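PDB 3F1X: serine acetyltransferase, which probably transfers an acetyl group from acetyl-CoA to serine, as serine acetyltransferases do to make O-acetylserine on the way to cysteine. Local coordinates for residues Glu85-Gly90 / Glu110-Leu115; Arg127-Thr132 / Asn162-His167. All coordinates share one frame; numbering follows the deposited sequence.

Contact 1: residues Glu85-Gly90 / Glu110-Leu115; sequences EQILAG and ETASLL
Ala112 lays its methyl over the nitrogen end of the face of the peptide unit joining Ile87 to Leu88, with Ala112 CB 3.7 Å from Leu88 N; no ring, side-chain amide or carboxylate meets another flat group here. The same methyl is 3.9 Å from Leu88 CB, so the small residue lets one helix settle directly against the backbone of the other. The CA atoms of Leu88 and Ala112 are consequently only 5.2 Å apart, and the local axes pass at 8.2 Å, inclined at 123° between their N-to-C directions.

Next to this close point Ile87 works with both branches. Its CG2, set anti to the backbone N while CG1 lies beside that nitrogen (chi1 -72°), reaches two partners: Ile87 CG2 is 3.9 Å from Ala112 CB and equally far from Leu115 CD1. The longer branch carries Ile87 CD1 to 4.1 Å from Ala112 O, over the backbone between Ala112 and Leu115. The Leu115 side chain runs at a slant over Ile87. The side chains that meet are all apolar, and they also lie against backbone atoms.

Glu85 adds a salt bridge to Arg109, and Tyr6 and Asn5 of the second subunit pack on Ser113 and Leu114. Helix 68-93 thus packs on helix 109-120 in the helical N-terminal region that precedes the beta-helix, and helix 39-53 lies against helix 68-93 at Gln86.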
# COMPACT_ATOMS: atom_id res chain seq x y z
N GLU A 85 -0.49 -19.05 13.28
CA GLU A 85 -0.22 -17.92 14.16
C GLU A 85 -1.46 -17.41 14.89
O GLU A 85 -1.39 -17.08 16.07
CB GLU A 85 0.40 -16.78 13.35
CG GLU A 85 0.94 -15.62 14.18
CD GLU A 85 2.11 -16.04 15.05
OE1 GLU A 85 2.97 -16.80 14.56
OE2 GLU A 85 2.18 -15.60 16.22
N GLN A 86 -2.60 -17.34 14.20
CA GLN A 86 -3.81 -16.83 14.82
C GLN A 86 -4.37 -17.80 15.84
O GLN A 86 -4.91 -17.40 16.87
CB GLN A 86 -4.85 -16.50 13.76
CG GLN A 86 -4.46 -15.30 12.91
CD GLN A 86 -4.04 -14.12 13.76
OE1 GLN A 86 -2.88 -13.68 13.71
NE2 GLN A 86 -4.97 -13.60 14.55
N ILE A 87 -4.25 -19.09 15.55
CA ILE A 87 -4.73 -20.09 16.48
C ILE A 87 -3.84 -19.98 17.73
O ILE A 87 -4.33 -20.09 18.86
CB ILE A 87 -4.66 -21.51 15.87
CG1 ILE A 87 -5.74 -21.65 14.79
CG2 ILE A 87 -4.82 -22.55 16.96
CD1 ILE A 87 -5.74 -22.97 14.06
N LEU A 88 -2.55 -19.75 17.53
CA LEU A 88 -1.63 -19.61 18.65
C LEU A 88 -2.05 -18.40 19.50
O LEU A 88 -2.01 -18.44 20.73
CB LEU A 88 -0.19 -19.43 18.16
CG LEU A 88 0.90 -19.32 19.23
CD1 LEU A 88 0.96 -20.60 20.05
CD2 LEU A 88 2.24 -19.08 18.55
N ALA A 89 -2.45 -17.32 18.83
CA ALA A 89 -2.88 -16.13 19.55
C ALA A 89 -4.14 -16.42 20.37
O ALA A 89 -4.29 -15.96 21.50
CB ALA A 89 -3.14 -14.98 18.56
N GLY A 90 -5.05 -17.20 19.79
CA GLY A 90 -6.28 -17.55 20.48
C GLY A 90 -6.01 -18.36 21.73
O GLY A 90 -6.54 -18.06 22.80
N GLU A 110 3.59 -25.67 17.97
CA GLU A 110 3.42 -27.08 17.63
C GLU A 110 1.95 -27.48 17.74
O GLU A 110 1.41 -28.15 16.86
CB GLU A 110 4.27 -27.92 18.59
CG GLU A 110 4.07 -29.42 18.50
CD GLU A 110 4.80 -30.16 19.61
OE1 GLU A 110 4.60 -31.38 19.74
OE2 GLU A 110 5.58 -29.51 20.34
N THR A 111 1.31 -27.05 18.82
CA THR A 111 -0.09 -27.36 19.04
C THR A 111 -0.96 -26.62 18.03
O THR A 111 -1.89 -27.18 17.46
CB THR A 111 -0.54 -26.93 20.45
OG1 THR A 111 0.37 -27.47 21.42
CG2 THR A 111 -1.94 -27.42 20.75
N ALA A 112 -0.64 -25.35 17.81
CA ALA A 112 -1.39 -24.51 16.88
C ALA A 112 -1.25 -24.96 15.43
O ALA A 112 -2.21 -24.90 14.67
CB ALA A 112 -0.95 -23.05 17.01
N SER A 113 -0.07 -25.42 15.05
CA SER A 113 0.14 -25.85 13.66
C SER A 113 -0.67 -27.10 13.31
O SER A 113 -1.18 -27.21 12.20
CB SER A 113 1.63 -26.06 13.39
OG SER A 113 2.18 -27.03 14.26
N LEU A 114 -0.79 -28.03 14.26
CA LEU A 114 -1.56 -29.24 14.00
C LEU A 114 -3.05 -28.91 13.91
O LEU A 114 -3.77 -29.45 13.06
CB LEU A 114 -1.29 -30.28 15.09
CG LEU A 114 -1.88 -31.68 14.88
CD1 LEU A 114 -1.51 -32.20 13.50
CD2 LEU A 114 -1.36 -32.62 15.96
N LEU A 115 -3.53 -28.03 14.78
CA LEU A 115 -4.93 -27.63 14.74
C LEU A 115 -5.20 -26.95 13.40
O LEU A 115 -6.23 -27.18 12.77
CB LEU A 115 -5.26 -26.67 15.90
CG LEU A 115 -5.29 -27.22 17.33
CD1 LEU A 115 -5.62 -26.10 18.30
CD2 LEU A 115 -6.32 -28.33 17.44

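Contact 2: residues Arg127-Thr132 / Asn162-His167; sequences RRILAT and NYRIAH
Arg164 carries this contact alone from helix 155-171, meeting Ile129 over one face of its guanidinium and Leu130 at the edge. The Ile129 methyl CG2 stands above the plane, offset toward the rim and tightly packed, with Ile129 CG2 at 3.2 Å from Arg164 NE. Leu130 CD2 lies in the guanidinium plane, 3.8 Å from Arg164 CD, its side chain running past the arginine in the opposite direction. The arginine spans the gap because its chain is extended from CG to NE (chi2 -158°, chi3 -169°), which lets the helices stay apart: Leu130 CA and Arg164 CA are separated by 8.2 Å.

Around this apolar shell the charged end is gripped on every nitrogen. NE forms a salt bridge with Asp133, one residue beyond the segment 127-132, while NH1 and NH2 donate to the carbonyls of Ile199 and Gly200; together these bonds fix the rotation of the group that Ile129 covers. A leucine in place of Arg164 would probably leave Asp133 without this charge partner, those two carbonyls without this donor, and Ile129 CG2 without a flat surface to rest on.

Further out, Thr132 OG1 donates to Ile129 O over 2.6 Å, in the carbonyl plane, and also pairs with the backbone N of His202. Through Arg164, helices 123-139 and 155-171 are joined to each other and to strand 198-199, in an early coil of the left-handed parallel beta-helix, with helix 39-53 against Leu130.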
# COMPACT_ATOMS: atom_id res chain seq x y z
N ARG A 127 -16.58 -27.40 1.67
CA ARG A 127 -16.96 -27.12 0.29
C ARG A 127 -18.24 -27.87 -0.05
O ARG A 127 -19.13 -27.33 -0.71
CB ARG A 127 -15.85 -27.56 -0.68
CG ARG A 127 -16.23 -27.43 -2.15
CD ARG A 127 -15.18 -28.07 -3.04
NE ARG A 127 -13.96 -27.28 -3.11
CZ ARG A 127 -12.87 -27.65 -3.78
NH1 ARG A 127 -12.86 -28.79 -4.45
NH2 ARG A 127 -11.80 -26.87 -3.79
N ARG A 128 -18.34 -29.12 0.41
CA ARG A 128 -19.53 -29.93 0.15
C ARG A 128 -20.77 -29.33 0.80
O ARG A 128 -21.84 -29.31 0.20
CB ARG A 128 -19.35 -31.35 0.69
CG ARG A 128 -18.24 -32.15 0.02
CD ARG A 128 -18.23 -33.59 0.51
NE ARG A 128 -17.00 -34.25 0.13
CZ ARG A 128 -16.04 -34.60 0.98
NH1 ARG A 128 -16.19 -34.36 2.27
NH2 ARG A 128 -14.95 -35.20 0.54
N ILE A 129 -20.63 -28.85 2.03
CA ILE A 129 -21.77 -28.27 2.72
C ILE A 129 -22.16 -26.93 2.12
O ILE A 129 -23.32 -26.69 1.81
CB ILE A 129 -21.50 -28.07 4.23
CG1 ILE A 129 -21.12 -29.41 4.87
CG2 ILE A 129 -22.74 -27.51 4.90
CD1 ILE A 129 -20.74 -29.32 6.34
N LEU A 130 -21.17 -26.06 1.93
CA LEU A 130 -21.44 -24.75 1.37
C LEU A 130 -22.07 -24.88 -0.00
O LEU A 130 -22.89 -24.06 -0.38
CB LEU A 130 -20.15 -23.93 1.31
CG LEU A 130 -19.64 -23.56 2.70
CD1 LEU A 130 -18.26 -22.94 2.62
CD2 LEU A 130 -20.62 -22.61 3.35
N ALA A 131 -21.70 -25.92 -0.74
CA ALA A 131 -22.27 -26.15 -2.06
C ALA A 131 -23.80 -26.27 -1.96
O ALA A 131 -24.52 -25.77 -2.82
CB ALA A 131 -21.67 -27.41 -2.71
N THR A 132 -24.28 -26.92 -0.91
CA THR A 132 -25.73 -27.07 -0.74
C THR A 132 -26.36 -25.74 -0.38
O THR A 132 -27.52 -25.47 -0.74
CB THR A 132 -26.08 -28.13 0.34
OG1 THR A 132 -25.74 -27.64 1.64
CG2 THR A 132 -25.33 -29.43 0.05
N ASN A 162 -18.28 -17.83 6.54
CA ASN A 162 -17.52 -17.44 7.73
C ASN A 162 -17.99 -18.26 8.93
O ASN A 162 -17.19 -18.73 9.73
CB ASN A 162 -17.69 -15.94 8.03
CG ASN A 162 -16.72 -15.05 7.25
OD1 ASN A 162 -16.56 -15.20 6.04
ND2 ASN A 162 -16.09 -14.10 7.94
N TYR A 163 -19.31 -18.40 9.05
CA TYR A 163 -19.89 -19.18 10.14
C TYR A 163 -19.39 -20.63 10.15
O TYR A 163 -18.88 -21.11 11.16
CB TYR A 163 -21.43 -19.21 10.05
CG TYR A 163 -22.01 -20.40 10.77
CD1 TYR A 163 -21.99 -20.47 12.16
CD2 TYR A 163 -22.47 -21.50 10.07
CE1 TYR A 163 -22.40 -21.64 12.83
CE2 TYR A 163 -22.88 -22.67 10.72
CZ TYR A 163 -22.84 -22.72 12.10
OH TYR A 163 -23.22 -23.88 12.73
N ARG A 164 -19.55 -21.34 9.03
CA ARG A 164 -19.10 -22.73 8.98
C ARG A 164 -17.61 -22.85 9.23
O ARG A 164 -17.15 -23.84 9.81
CB ARG A 164 -19.49 -23.38 7.65
CG ARG A 164 -21.01 -23.49 7.48
CD ARG A 164 -21.39 -24.57 6.47
NE ARG A 164 -22.80 -24.54 6.09
CZ ARG A 164 -23.81 -24.91 6.88
NH1 ARG A 164 -23.56 -25.35 8.11
NH2 ARG A 164 -25.05 -24.84 6.44
N ILE A 165 -16.84 -21.85 8.82
CA ILE A 165 -15.41 -21.87 9.06
C ILE A 165 -15.15 -21.72 10.56
O ILE A 165 -14.35 -22.47 11.15
CB ILE A 165 -14.70 -20.73 8.30
CG1 ILE A 165 -14.64 -21.06 6.81
CG2 ILE A 165 -13.31 -20.49 8.86
CD1 ILE A 165 -14.17 -19.92 5.94
N ALA A 166 -15.85 -20.77 11.17
CA ALA A 166 -15.71 -20.49 12.59
C ALA A 166 -16.20 -21.65 13.45
O ALA A 166 -15.58 -21.97 14.46
CB ALA A 166 -16.46 -19.20 12.95
N HIS A 167 -17.30 -22.27 13.05
CA HIS A 167 -17.86 -23.39 13.80
C HIS A 167 -16.85 -24.54 13.90
O HIS A 167 -16.65 -25.09 14.97
CB HIS A 167 -19.14 -23.89 13.13
CG HIS A 167 -19.89 -24.90 13.94
ND1 HIS A 167 -20.14 -26.18 13.49
CD2 HIS A 167 -20.48 -24.81 15.15
CE1 HIS A 167 -20.85 -26.84 14.39
NE2 HIS A 167 -21.08 -26.03 15.41

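How the contacts relate
The two contacts follow one another along the chain, both segments of contact 1 preceding those of contact 2, and helices 109-120 and 123-139, which contribute one segment to each, are consecutive. Their centres lie about 21 Å apart and their nearest atoms about 9 Å apart, so they do not touch. Contact 1 belongs to the outer part of the helical region, its centre about 19 Å from the centre of the chain; contact 2 is more central, at about 10 Å, where the helices meet the left-handed parallel beta-helix of this family. In both, other residues of the same helices, Ser113 and Leu114, Arg127 and Arg128, meet the second subunit of the six-chain assembly.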